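Local atomic coordinates of diaminobutyrate-pyruvate transaminase and L-2,4-diaminobutyrate decarboxylase (Vibrio parahaemolyticus, PDB entry 2QMA), a protein that probably combines a pyridoxal phosphate-dependent transaminase with an L-2,4-diaminobutyrate decarboxylase, the latter being the C-terminal part represented by this chain. Residues N413-E417 against F429-H433; Y297-L301 against S423-V427; K202-C207 against L257-V263; A236-I242 against H271-D276; V141-V145 against F375-F381. One frame throughout, in Å; residues are numbered along the deposited sequence.

Interaction 1: N413-E417 against F429-H433; sequences NDQFE and FRATH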
# COMPACT_ATOMS: atom_id res chain seq x y z
N ASN A 413 17.97 -32.14 22.59
CA ASN A 413 17.59 -31.53 23.85
C ASN A 413 16.30 -32.16 24.35
O ASN A 413 15.23 -32.00 23.74
CB ASN A 413 17.44 -30.01 23.67
CG ASN A 413 17.17 -29.30 24.98
OD1 ASN A 413 16.26 -29.64 25.72
ND2 ASN A 413 17.96 -28.28 25.25
N ASP A 414 16.44 -32.89 25.46
CA ASP A 414 15.34 -33.66 26.08
C ASP A 414 14.19 -32.78 26.57
O ASP A 414 13.10 -33.30 26.85
CB ASP A 414 15.82 -34.53 27.28
CG ASP A 414 17.34 -34.87 27.28
OD1 ASP A 414 18.15 -34.38 26.43
OD2 ASP A 414 17.74 -35.66 28.18
N GLN A 415 14.42 -31.46 26.70
CA GLN A 415 13.40 -30.51 27.17
C GLN A 415 12.41 -30.08 26.07
O GLN A 415 11.40 -29.43 26.37
CB GLN A 415 14.06 -29.27 27.81
CG GLN A 415 14.88 -29.54 29.06
CD GLN A 415 14.02 -30.01 30.22
OE1 GLN A 415 13.84 -31.21 30.42
NE2 GLN A 415 13.43 -29.06 30.95
N PHE A 416 12.69 -30.46 24.82
CA PHE A 416 11.88 -30.09 23.67
C PHE A 416 11.65 -31.30 22.78
O PHE A 416 12.33 -32.31 22.92
CB PHE A 416 12.53 -28.95 22.86
CG PHE A 416 12.72 -27.69 23.67
CD1 PHE A 416 11.68 -26.79 23.81
CD2 PHE A 416 13.93 -27.43 24.32
CE1 PHE A 416 11.81 -25.62 24.58
CE2 PHE A 416 14.10 -26.28 25.11
CZ PHE A 416 13.04 -25.37 25.24
N GLU A 417 10.69 -31.17 21.88
CA GLU A 417 10.45 -32.17 20.86
C GLU A 417 10.35 -31.47 19.50
O GLU A 417 9.53 -30.58 19.30
CB GLU A 417 9.18 -32.95 21.17
CG GLU A 417 8.71 -33.84 20.01
CD GLU A 417 7.41 -34.58 20.30
OE1 GLU A 417 6.56 -34.08 21.09
OE2 GLU A 417 7.22 -35.65 19.68
N PHE A 429 8.45 -26.99 16.73
CA PHE A 429 8.83 -27.76 17.91
C PHE A 429 7.94 -27.39 19.07
O PHE A 429 7.10 -26.53 18.96
CB PHE A 429 10.29 -27.46 18.26
CG PHE A 429 10.51 -26.09 18.85
CD1 PHE A 429 10.71 -25.93 20.23
CD2 PHE A 429 10.53 -24.96 18.04
CE1 PHE A 429 10.92 -24.67 20.80
CE2 PHE A 429 10.75 -23.68 18.59
CZ PHE A 429 10.94 -23.55 19.98
N ARG A 430 8.13 -28.05 20.20
CA ARG A 430 7.32 -27.75 21.36
C ARG A 430 8.13 -28.07 22.58
O ARG A 430 9.08 -28.86 22.49
CB ARG A 430 6.01 -28.55 21.33
CG ARG A 430 6.17 -30.05 21.42
CD ARG A 430 4.80 -30.65 21.60
NE ARG A 430 4.78 -32.10 21.53
CZ ARG A 430 3.66 -32.82 21.51
NH1 ARG A 430 2.48 -32.21 21.55
NH2 ARG A 430 3.72 -34.14 21.44
N ALA A 431 7.82 -27.40 23.70
CA ALA A 431 8.32 -27.83 25.00
C ALA A 431 7.67 -29.17 25.37
O ALA A 431 6.48 -29.38 25.12
CB ALA A 431 8.01 -26.78 26.07
N THR A 432 8.45 -30.05 25.96
CA THR A 432 7.96 -31.38 26.31
C THR A 432 8.01 -31.61 27.84
O THR A 432 8.72 -30.90 28.56
CB THR A 432 8.70 -32.45 25.47
OG1 THR A 432 7.96 -33.67 25.48
CG2 THR A 432 10.11 -32.68 25.99
N HIS A 433 7.23 -32.58 28.33
CA HIS A 433 7.13 -32.93 29.77
C HIS A 433 6.46 -34.30 29.85
O HIS A 433 5.59 -34.61 29.01
CB HIS A 433 6.27 -31.90 30.51
CG HIS A 433 6.38 -31.98 32.01
ND1 HIS A 433 5.43 -32.62 32.79
CD2 HIS A 433 7.31 -31.51 32.87
CE1 HIS A 433 5.79 -32.53 34.07
NE2 HIS A 433 6.92 -31.86 34.14
O HOH W 1 10.55 -31.75 29.94
O HOH W 2 6.89 -35.27 23.38
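Phe416 and Glu417 pair with Ala431 and Arg430 in an antiparallel beta hairpin made by strands 416-418 and 426-431. Phe416 and Ala431 are a non-hydrogen-bonded pair. Glu417 and Arg430 are the hydrogen-bonded pair beside it: Glu417 N donates to Arg430 O at 2.9 Å, and Arg430 N returns a bond to Glu417 O at 3.0 Å. Thr432 N adds a bond to Gln415 O at 3.0 Å, beyond the paired strands. On the face they share, the side chains of Glu417 and Arg430 run side by side into a salt bridge. One carboxylate oxygen does the work: Glu417 OE1 takes Arg430 NE at 2.7 Å and Arg430 NH2 at 2.9 Å. It sits at the guanidinium edge, near the plane, while the carboxylate is turned 39° from that plane. The extended chain of Arg430 from CG to NE carries the group there. A water links the same Glu417 oxygen to Thr432 OG1. Thr432 CG2 rests 3.2 Å from Asp414 O. Ahead of the strand, Asn413 OD1 accepts from Gln415 N in an Asx turn. The side chains of Phe416 and Phe429 lie side by side, their ring planes 68° apart, with Phe416 CD1 3.8 Å from Phe429 CE1. Leu486 of helix 479-495 and Ile410 of helix 389-411 touch both rings. Strand 465-471 continues the sheet past Phe429, and Leu438 of helix 438-452 packs on Arg430.

Interaction 2: Y297-L301 against S423-V427; sequences YGGAL and SLSTV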
# COMPACT_ATOMS: atom_id res chain seq x y z
N TYR A 297 7.33 -15.84 0.47
CA TYR A 297 8.42 -16.29 1.31
C TYR A 297 9.70 -16.73 0.55
O TYR A 297 10.72 -16.04 0.59
CB TYR A 297 7.88 -17.38 2.26
CG TYR A 297 8.85 -17.96 3.30
CD1 TYR A 297 10.14 -17.41 3.53
CD2 TYR A 297 8.44 -19.05 4.09
CE1 TYR A 297 11.01 -17.98 4.51
CE2 TYR A 297 9.29 -19.61 5.06
CZ TYR A 297 10.57 -19.08 5.26
OH TYR A 297 11.33 -19.67 6.22
N GLY A 298 9.64 -17.85 -0.18
CA GLY A 298 10.82 -18.50 -0.74
C GLY A 298 11.27 -18.01 -2.10
O GLY A 298 12.26 -18.50 -2.66
N GLY A 299 10.56 -17.03 -2.64
CA GLY A 299 10.96 -16.40 -3.90
C GLY A 299 12.39 -15.87 -3.80
O GLY A 299 13.11 -15.91 -4.79
N ALA A 300 12.79 -15.44 -2.59
CA ALA A 300 14.16 -14.90 -2.36
C ALA A 300 15.27 -15.90 -2.70
O ALA A 300 16.40 -15.50 -3.04
CB ALA A 300 14.32 -14.36 -0.90
N LEU A 301 14.96 -17.19 -2.63
CA LEU A 301 15.98 -18.21 -2.90
C LEU A 301 16.49 -18.19 -4.35
O LEU A 301 17.49 -18.84 -4.68
CB LEU A 301 15.43 -19.58 -2.56
CG LEU A 301 15.12 -19.84 -1.10
CD1 LEU A 301 14.75 -21.34 -1.00
CD2 LEU A 301 16.34 -19.48 -0.15
N SER A 423 12.42 -27.04 6.04
CA SER A 423 12.51 -26.98 4.58
C SER A 423 13.05 -25.64 4.11
O SER A 423 13.56 -25.49 3.00
CB SER A 423 11.15 -27.25 3.95
OG SER A 423 10.69 -28.55 4.36
N LEU A 424 12.98 -24.64 4.97
CA LEU A 424 13.49 -23.33 4.60
C LEU A 424 14.15 -22.70 5.82
O LEU A 424 15.24 -23.13 6.22
CB LEU A 424 12.39 -22.44 3.98
CG LEU A 424 12.84 -21.59 2.77
CD1 LEU A 424 11.66 -21.19 1.94
CD2 LEU A 424 13.61 -20.33 3.24
N SER A 425 13.51 -21.70 6.40
CA SER A 425 14.09 -21.08 7.62
C SER A 425 13.16 -21.11 8.83
O SER A 425 13.37 -20.34 9.81
CB SER A 425 14.63 -19.67 7.32
OG SER A 425 13.60 -18.70 7.21
N THR A 426 12.14 -21.98 8.79
CA THR A 426 11.27 -22.17 9.96
C THR A 426 11.65 -23.44 10.75
O THR A 426 12.17 -24.44 10.19
CB THR A 426 9.72 -22.23 9.61
OG1 THR A 426 9.43 -23.40 8.83
CG2 THR A 426 9.27 -20.98 8.85
N VAL A 427 11.37 -23.40 12.06
CA VAL A 427 11.55 -24.57 12.89
C VAL A 427 10.28 -24.77 13.72
O VAL A 427 9.80 -23.84 14.34
CB VAL A 427 12.80 -24.42 13.80
CG1 VAL A 427 12.93 -25.62 14.77
CG2 VAL A 427 14.05 -24.30 12.96
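Gly298 and Leu424 mark the nearest approach of the two backbones, but their CA atoms stay 7.7 Å apart, so the link is made by side chains. Residues 297-301 turn into a 3-10 segment, and residues 423-427 lead into strand 426-431. Tyr297 spans the gap. Its CG is anti to the backbone N (chi1 -177°), which sends the ring toward Ser425. Tyr297 OH donates a hydrogen bond to Ser425 OG at 2.7 Å, and the serine oxygen lies at the ring edge, near its plane. Leu424 slides past the ring in the opposite direction. Its CD1 sits over the centre of one ring face, 4.1 Å from the Tyr297 ring centroid, in a CH-pi contact. The other methyl, Leu424 CD2, comes 3.7 Å from Tyr297 CE1. Leu424 CD1 also lies 3.9 Å from Gly298 CA, and Leu301 CD1 approaches Leu424 CG at 4.2 Å. Thr426 CG2 reaches Tyr297 OH at 3.6 Å, while Thr426 OG1 is bonded to Asp270 O. The buried Ser425 OG has a second partner in Ile472 O. The Tyr297 side chain is about 5 Å from that of Lys325, the predicted pyridoxal phosphate lysine, to which no cofactor is attached here. The contact thus joins the loop after strand 290-295, close to the predicted cofactor site, to the small C-terminal sheet. Thr403 of helix 389-411 packs on Ser425, and Ile274 packs on Leu301.

Interaction 3: K202-C207 against L257-V263; sequences KLRIVC and LIPFAIV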
# COMPACT_ATOMS: atom_id res chain seq x y z
N LYS A 202 -18.70 -22.68 -12.06
CA LYS A 202 -17.92 -23.88 -12.30
C LYS A 202 -16.42 -23.67 -12.12
O LYS A 202 -15.69 -24.65 -12.04
CB LYS A 202 -18.20 -24.43 -13.71
CG LYS A 202 -19.55 -25.09 -13.83
CD LYS A 202 -20.00 -25.00 -15.29
CE LYS A 202 -20.89 -26.15 -15.67
NZ LYS A 202 -22.29 -25.76 -15.48
N LEU A 203 -15.97 -22.42 -12.17
CA LEU A 203 -14.54 -22.14 -12.16
C LEU A 203 -13.92 -22.58 -10.84
O LEU A 203 -14.52 -22.41 -9.75
CB LEU A 203 -14.28 -20.64 -12.41
CG LEU A 203 -14.73 -20.14 -13.80
CD1 LEU A 203 -14.61 -18.59 -13.88
CD2 LEU A 203 -13.91 -20.74 -14.92
N ARG A 204 -12.72 -23.15 -10.93
CA ARG A 204 -12.05 -23.65 -9.73
C ARG A 204 -10.57 -23.28 -9.75
O ARG A 204 -9.90 -23.40 -10.78
CB ARG A 204 -12.18 -25.18 -9.59
CG ARG A 204 -13.59 -25.70 -9.26
CD ARG A 204 -14.09 -25.21 -7.89
NE ARG A 204 -15.41 -25.80 -7.56
CZ ARG A 204 -16.56 -25.27 -7.94
NH1 ARG A 204 -16.54 -24.18 -8.69
NH2 ARG A 204 -17.73 -25.84 -7.59
N ILE A 205 -10.08 -22.88 -8.57
CA ILE A 205 -8.66 -22.62 -8.36
C ILE A 205 -8.14 -23.79 -7.50
O ILE A 205 -8.68 -24.11 -6.42
CB ILE A 205 -8.45 -21.33 -7.58
CG1 ILE A 205 -9.08 -20.13 -8.31
CG2 ILE A 205 -6.94 -21.16 -7.19
CD1 ILE A 205 -9.36 -18.91 -7.36
N VAL A 206 -7.09 -24.43 -7.99
CA VAL A 206 -6.51 -25.57 -7.31
C VAL A 206 -5.33 -25.08 -6.46
O VAL A 206 -4.47 -24.31 -6.93
CB VAL A 206 -6.02 -26.64 -8.37
CG1 VAL A 206 -5.39 -27.83 -7.63
CG2 VAL A 206 -7.12 -27.06 -9.33
N CYS A 207 -5.30 -25.47 -5.19
CA CYS A 207 -4.17 -25.16 -4.31
C CYS A 207 -4.00 -26.27 -3.26
O CYS A 207 -4.79 -27.22 -3.21
CB CYS A 207 -4.36 -23.79 -3.64
SG CYS A 207 -5.72 -23.72 -2.53
N LEU A 257 -16.91 -29.21 -13.81
CA LEU A 257 -16.10 -28.10 -13.28
C LEU A 257 -14.97 -27.67 -14.25
O LEU A 257 -14.56 -28.43 -15.15
CB LEU A 257 -15.57 -28.41 -11.86
CG LEU A 257 -16.66 -28.88 -10.86
CD1 LEU A 257 -16.01 -29.29 -9.54
CD2 LEU A 257 -17.68 -27.77 -10.62
N ILE A 258 -14.49 -26.44 -14.05
CA ILE A 258 -13.52 -25.80 -14.95
C ILE A 258 -12.30 -25.35 -14.08
O ILE A 258 -12.24 -24.22 -13.64
CB ILE A 258 -14.17 -24.64 -15.76
CG1 ILE A 258 -15.42 -25.13 -16.56
CG2 ILE A 258 -13.14 -23.92 -16.66
CD1 ILE A 258 -16.19 -24.00 -17.26
N PRO A 259 -11.37 -26.27 -13.78
CA PRO A 259 -10.14 -25.85 -13.08
C PRO A 259 -9.38 -24.91 -14.04
O PRO A 259 -9.04 -25.32 -15.14
CB PRO A 259 -9.38 -27.18 -12.86
CG PRO A 259 -10.42 -28.27 -13.06
CD PRO A 259 -11.34 -27.71 -14.12
N PHE A 260 -9.18 -23.65 -13.66
CA PHE A 260 -8.56 -22.68 -14.58
C PHE A 260 -7.26 -22.11 -14.05
O PHE A 260 -6.51 -21.45 -14.79
CB PHE A 260 -9.54 -21.51 -14.85
CG PHE A 260 -9.71 -20.54 -13.69
CD1 PHE A 260 -8.96 -19.37 -13.63
CD2 PHE A 260 -10.60 -20.81 -12.67
CE1 PHE A 260 -9.12 -18.44 -12.56
CE2 PHE A 260 -10.76 -19.94 -11.60
CZ PHE A 260 -10.02 -18.73 -11.55
N ALA A 261 -7.01 -22.29 -12.75
CA ALA A 261 -5.78 -21.78 -12.18
C ALA A 261 -5.27 -22.70 -11.09
O ALA A 261 -6.06 -23.33 -10.37
CB ALA A 261 -5.98 -20.37 -11.55
N ILE A 262 -3.96 -22.66 -10.91
CA ILE A 262 -3.36 -23.53 -9.87
C ILE A 262 -2.31 -22.73 -9.15
O ILE A 262 -1.49 -22.07 -9.79
CB ILE A 262 -2.76 -24.86 -10.47
CG1 ILE A 262 -2.24 -25.74 -9.31
CG2 ILE A 262 -1.67 -24.58 -11.50
CD1 ILE A 262 -2.18 -27.27 -9.65
N VAL A 263 -2.30 -22.80 -7.81
CA VAL A 263 -1.32 -22.05 -7.08
C VAL A 263 -0.18 -22.97 -6.61
O VAL A 263 -0.42 -23.94 -5.86
CB VAL A 263 -1.96 -21.28 -5.88
CG1 VAL A 263 -0.91 -20.58 -5.05
CG2 VAL A 263 -3.00 -20.25 -6.41
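Leu203, Arg204, Ile205 and Val206 pair in parallel with Ile258, Pro259, Ala261 and Ile262, in that order, inside the large mixed sheet. Five backbone hydrogen bonds hold the strands. Ile258 N donates to Lys202 O at 2.9 Å, and Arg204 N to Ile258 O at 3.0 Å. After the register slips by one residue at a beta bulge, Val206 N meets Ala261 O at 2.8 Å. Phe260 is the extra residue, and its N still bonds to Arg204 O.

Apolar contacts line both faces. On the face of Leu203 and Ile205, the Phe260 ring lies beside both: Phe260 CE2 is 3.7 Å from Leu203 CB, and Phe260 CZ is 3.7 Å from Ile205 CG1. On the other face, Val206 CG1 meets Ile262 CD1 at 3.8 Å.

The one charged group in close contact is the Arg204 guanidinium. Leu257 CD2 lies over one of its faces, 3.6 Å from Arg204 NH2. Arg204 NH1 bonds to Leu203 O and Asp201 O, which hold the group in place.

Helices 167-187 and 214-221 pack on the Ile205 side, and helix 245-254 on the Val206 side. The chemistry is that of a sheet core: backbone polarity is met between strands, and hydrocarbon faces the helices.

Interaction 4: A236-I242 against H271-D276; sequences ADGTMDI and HGAIDD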
# COMPACT_ATOMS: atom_id res chain seq x y z
N ALA A 236 3.33 -34.48 4.51
CA ALA A 236 3.70 -34.14 5.89
C ALA A 236 4.73 -32.98 5.94
O ALA A 236 4.62 -32.13 6.80
CB ALA A 236 4.23 -35.37 6.63
N ASP A 237 5.67 -32.94 4.99
CA ASP A 237 6.63 -31.83 4.93
C ASP A 237 6.02 -30.47 4.49
O ASP A 237 6.74 -29.47 4.42
CB ASP A 237 7.88 -32.20 4.10
CG ASP A 237 7.63 -32.11 2.59
OD1 ASP A 237 6.49 -31.85 2.16
OD2 ASP A 237 8.61 -32.32 1.83
N GLY A 238 4.72 -30.44 4.24
CA GLY A 238 4.03 -29.20 3.85
C GLY A 238 3.85 -28.96 2.34
O GLY A 238 3.08 -28.09 1.95
N THR A 239 4.58 -29.70 1.50
CA THR A 239 4.46 -29.57 0.04
C THR A 239 3.12 -30.16 -0.48
O THR A 239 2.53 -31.06 0.13
CB THR A 239 5.65 -30.27 -0.68
OG1 THR A 239 5.65 -31.67 -0.38
CG2 THR A 239 7.01 -29.70 -0.20
N MSE A 240 2.65 -29.68 -1.63
CA MSE A 240 1.43 -30.22 -2.25
C MSE A 240 1.67 -31.71 -2.60
O MSE A 240 2.73 -32.06 -3.17
CB MSE A 240 1.12 -29.46 -3.55
CG MSE A 240 -0.25 -29.81 -4.10
SE MSE A 240 -0.52 -29.04 -5.85
CE MSE A 240 -0.86 -27.22 -5.39
N ASP A 241 0.71 -32.59 -2.26
CA ASP A 241 0.80 -34.00 -2.71
C ASP A 241 0.48 -34.15 -4.20
O ASP A 241 -0.70 -34.23 -4.58
CB ASP A 241 -0.08 -34.97 -1.87
CG ASP A 241 0.23 -36.46 -2.15
OD1 ASP A 241 0.92 -36.77 -3.15
OD2 ASP A 241 -0.20 -37.31 -1.36
N ILE A 242 1.51 -34.27 -5.07
CA ILE A 242 1.24 -34.35 -6.53
C ILE A 242 0.75 -35.74 -7.00
O ILE A 242 0.34 -35.88 -8.14
CB ILE A 242 2.45 -33.85 -7.41
CG1 ILE A 242 3.61 -34.89 -7.39
CG2 ILE A 242 2.90 -32.48 -6.90
CD1 ILE A 242 4.77 -34.67 -8.43
N HIS A 271 5.87 -24.36 7.36
CA HIS A 271 6.95 -25.29 7.02
C HIS A 271 8.06 -24.68 6.19
O HIS A 271 9.20 -25.15 6.22
CB HIS A 271 6.38 -26.55 6.33
CG HIS A 271 5.58 -27.42 7.25
ND1 HIS A 271 6.10 -28.53 7.89
CD2 HIS A 271 4.30 -27.33 7.67
CE1 HIS A 271 5.18 -29.08 8.65
NE2 HIS A 271 4.08 -28.37 8.54
N GLY A 272 7.75 -23.66 5.39
CA GLY A 272 8.73 -23.22 4.40
C GLY A 272 8.88 -24.19 3.23
O GLY A 272 9.84 -24.13 2.51
N ALA A 273 7.92 -25.11 3.08
CA ALA A 273 7.93 -26.08 1.98
C ALA A 273 7.75 -25.37 0.61
O ALA A 273 7.04 -24.35 0.51
CB ALA A 273 6.78 -27.09 2.20
N ILE A 274 8.41 -25.93 -0.40
CA ILE A 274 8.35 -25.45 -1.78
C ILE A 274 7.71 -26.54 -2.64
O ILE A 274 8.28 -27.63 -2.82
CB ILE A 274 9.74 -24.96 -2.30
CG1 ILE A 274 10.33 -23.91 -1.34
CG2 ILE A 274 9.57 -24.37 -3.75
CD1 ILE A 274 11.73 -23.32 -1.77
N ASP A 275 6.49 -26.27 -3.11
CA ASP A 275 5.79 -27.19 -4.01
C ASP A 275 6.68 -27.54 -5.21
O ASP A 275 7.65 -26.82 -5.54
CB ASP A 275 4.46 -26.59 -4.50
CG ASP A 275 3.42 -26.44 -3.37
OD1 ASP A 275 3.45 -27.18 -2.36
OD2 ASP A 275 2.58 -25.54 -3.50
N ASP A 276 6.40 -28.68 -5.82
CA ASP A 276 7.01 -29.06 -7.06
C ASP A 276 6.43 -28.20 -8.22
O ASP A 276 5.46 -28.59 -8.92
CB ASP A 276 6.77 -30.57 -7.31
CG ASP A 276 7.51 -31.07 -8.54
OD1 ASP A 276 7.96 -30.23 -9.36
OD2 ASP A 276 7.58 -32.31 -8.72
O HOH W 3 2.05 -26.48 -0.18
O HOH W 4 4.77 -30.53 -4.40
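Asp275 reaches across to Met240, a selenomethionine here, where two loops following strands 229-232 and 258-265 run side by side. The first loop holds an Asx turn and the second ends in a helix N-cap. The Asp275 carboxylate is turned so that Met240 N approaches OD1 from above its plane, 41° out of it, at 2.7 Å. Asp275 OD2 is bonded to Thr265 N, so both oxygens of this buried acid are engaged. A water also donates to Asp275 OD1 and to Gly238 O. Thr239 stands beside Asp275, with Thr239 CG2 packed 3.6 Å from Ala273 CB. Its OG1 sits between the backbone N and the carbonyl carbon (chi1 62°), which leaves CG2 for Ala273 and brings the hydroxyl back to Asp237. Asp237 OD1 closes the Asx turn: it accepts Thr239 OG1 through its syn lone pair and Thr239 N on the anti side, tilted 35° out of the carboxylate plane. Gly238 CA lies over one face of the His271 imidazole, offset toward the rim. Ala273 CB points into the same loop, 3.3 Å from Asp237 O. At the far end Ile242 CD1 meets Asp276 OD2 at 3.7 Å. The other oxygen, Asp276 OD1, caps Phe279 N at the start of helix 277-287. A second water bridges the loops there, donating to Met240 O at 2.8 Å and accepting from Asp276 N at 2.8 Å.

Interaction 5: V141-V145 against F375-F381; sequences VEQKV and FDALKVF. With EDO (1,2-ethanediol), chain C.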
# COMPACT_ATOMS: atom_id res chain seq x y z
N VAL A 141 12.94 4.09 -12.55
CA VAL A 141 13.52 3.26 -11.48
C VAL A 141 12.69 1.99 -11.29
O VAL A 141 13.25 0.89 -11.32
CB VAL A 141 13.68 4.01 -10.13
CG1 VAL A 141 14.01 3.07 -8.96
CG2 VAL A 141 14.77 5.16 -10.28
N GLU A 142 11.38 2.15 -11.08
CA GLU A 142 10.47 0.99 -10.96
C GLU A 142 10.61 0.04 -12.18
O GLU A 142 10.76 -1.19 -12.00
CB GLU A 142 9.00 1.41 -10.77
CG GLU A 142 8.17 0.15 -10.53
CD GLU A 142 6.76 0.35 -10.05
OE1 GLU A 142 6.52 1.17 -9.13
OE2 GLU A 142 5.90 -0.40 -10.57
N GLN A 143 10.54 0.57 -13.41
CA GLN A 143 10.65 -0.32 -14.57
C GLN A 143 12.01 -1.07 -14.64
O GLN A 143 12.07 -2.24 -14.98
CB GLN A 143 10.38 0.42 -15.88
CG GLN A 143 10.21 -0.57 -17.07
CD GLN A 143 8.93 -1.43 -16.97
OE1 GLN A 143 7.83 -0.91 -16.83
NE2 GLN A 143 9.10 -2.75 -17.06
N LYS A 144 13.08 -0.37 -14.31
CA LYS A 144 14.43 -0.93 -14.25
C LYS A 144 14.46 -2.15 -13.29
O LYS A 144 15.00 -3.21 -13.64
CB LYS A 144 15.41 0.16 -13.77
CG LYS A 144 16.83 -0.29 -13.37
CD LYS A 144 17.57 -1.08 -14.45
CE LYS A 144 19.07 -1.14 -14.11
NZ LYS A 144 19.87 -2.10 -14.99
N VAL A 145 13.93 -1.94 -12.08
CA VAL A 145 13.92 -2.98 -11.04
C VAL A 145 13.05 -4.15 -11.51
O VAL A 145 13.41 -5.33 -11.34
CB VAL A 145 13.40 -2.43 -9.67
CG1 VAL A 145 13.10 -3.57 -8.69
CG2 VAL A 145 14.34 -1.41 -9.06
N PHE A 375 6.63 5.07 -4.00
CA PHE A 375 7.86 4.73 -4.71
C PHE A 375 8.64 3.63 -3.94
O PHE A 375 9.83 3.78 -3.63
CB PHE A 375 8.66 6.06 -4.89
CG PHE A 375 9.94 5.95 -5.73
CD1 PHE A 375 10.22 4.82 -6.51
CD2 PHE A 375 10.84 7.01 -5.75
CE1 PHE A 375 11.40 4.75 -7.28
CE2 PHE A 375 12.02 6.95 -6.52
CZ PHE A 375 12.29 5.81 -7.28
N ASP A 376 7.98 2.51 -3.65
CA ASP A 376 8.67 1.43 -2.94
C ASP A 376 9.88 0.78 -3.71
O ASP A 376 10.79 0.18 -3.10
CB ASP A 376 7.66 0.33 -2.55
CG ASP A 376 6.68 0.80 -1.50
OD1 ASP A 376 7.15 1.45 -0.55
OD2 ASP A 376 5.44 0.53 -1.63
N ALA A 377 9.86 0.89 -5.02
CA ALA A 377 10.86 0.21 -5.86
C ALA A 377 12.24 0.82 -5.57
O ALA A 377 13.27 0.19 -5.87
CB ALA A 377 10.51 0.35 -7.32
N LEU A 378 12.26 2.01 -4.96
CA LEU A 378 13.55 2.69 -4.67
C LEU A 378 14.34 1.85 -3.68
O LEU A 378 15.55 1.70 -3.82
CB LEU A 378 13.39 4.15 -4.18
CG LEU A 378 14.71 4.91 -3.86
CD1 LEU A 378 15.54 5.18 -5.13
CD2 LEU A 378 14.50 6.27 -3.10
N LYS A 379 13.63 1.22 -2.74
CA LYS A 379 14.23 0.35 -1.75
C LYS A 379 15.07 -0.75 -2.45
O LYS A 379 16.23 -0.91 -2.10
CB LYS A 379 13.17 -0.31 -0.87
CG LYS A 379 12.28 0.67 -0.12
CD LYS A 379 11.03 -0.08 0.39
CE LYS A 379 10.00 0.86 0.82
NZ LYS A 379 8.93 0.17 1.59
N VAL A 380 14.47 -1.48 -3.39
CA VAL A 380 15.18 -2.58 -4.05
C VAL A 380 16.30 -1.99 -4.92
O VAL A 380 17.40 -2.56 -5.00
CB VAL A 380 14.24 -3.47 -4.91
CG1 VAL A 380 15.02 -4.65 -5.50
CG2 VAL A 380 13.02 -3.97 -4.10
N PHE A 381 16.03 -0.87 -5.60
CA PHE A 381 17.00 -0.25 -6.49
C PHE A 381 18.26 0.09 -5.69
O PHE A 381 19.38 -0.23 -6.12
CB PHE A 381 16.37 0.98 -7.17
CG PHE A 381 17.28 1.74 -8.12
CD1 PHE A 381 17.54 1.26 -9.39
CD2 PHE A 381 17.78 2.99 -7.76
CE1 PHE A 381 18.31 1.99 -10.29
CE2 PHE A 381 18.57 3.71 -8.65
CZ PHE A 381 18.82 3.22 -9.91
C1 EDO C . 17.97 -4.22 -17.35
O1 EDO C . 18.12 -2.78 -17.23
C2 EDO C . 17.77 -4.92 -16.01
O2 EDO C . 18.84 -4.63 -15.10
O HOH W 5 7.55 1.71 -6.73
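Phe375 meets Val141 where helix 136-152 packs on helix 377-386. The edge of its ring points at the valine, with Phe375 CE1 3.5 Å from Val141 CG1. Leu378 CB covers one face of the same ring, over its centre. Asp376 forms a salt bridge with Lys379 of the same segment. Ala377 marks the closest backbone approach, its CA 5.2 Å from that of Glu142. The small methyl of Ala377 allows this: its CB lies 3.7 Å from Glu142 CA. A water accepts from Ala377 N and donates to Glu142 OE1, the oxygen that also forms a salt bridge with Lys373. Val380 follows one turn on, and its CG1 meets Val145 CG1 at 3.9 Å. Phe381 comes last. With chi1 at 179° its ring swings away from its own backbone N and lies across helix 136-152. Val141 CG1 sits over one face in a CH-pi contact, 4.1 Å from the Phe381 ring centroid. Val145 CG2 and Lys144 CG come to the ring edge, and Val145 CG2 is 3.7 Å from Phe381 CB. Lys144 then leads away: its NZ bonds to both oxygens of a 1,2-ethanediol, probably from the crystallisation liquor, and to Asn69 O of the second subunit. Val87 of that subunit packs on Phe381, and Val91 on Val141 and Phe375. The two short axes cross at 56°. The join is mainly hydrocarbon, its polar link between the segments being the water between Glu142 OE1 and Ala377 N, and it backs directly onto the dimer interface.

In the fold
From the N terminus, helix 136-152 opens interaction 5, which closes only at residues 375-381. Interactions 3 and 4 lie wholly within that long loop. They cross: 202-207 and 236-242 both come before their partners 257-263 and 271-276. They also touch, Met240 CE lying against Val263 O near the C-terminal ends of the sheet strands. Interaction 2 starts at 297-301, before interaction 5 closes, and ends at 423-427, so these two cross. Interaction 1, 413-417 with 429-433, crosses interaction 2, and both use strand 426-431. Interaction 2 touches interaction 4 at His271 and Gly272. It ties the loop after strand 290-295 of the large sheet to the C-terminal sheet, while interactions 3 and 1 lie within the two sheets. Interaction 5 backs onto the second subunit.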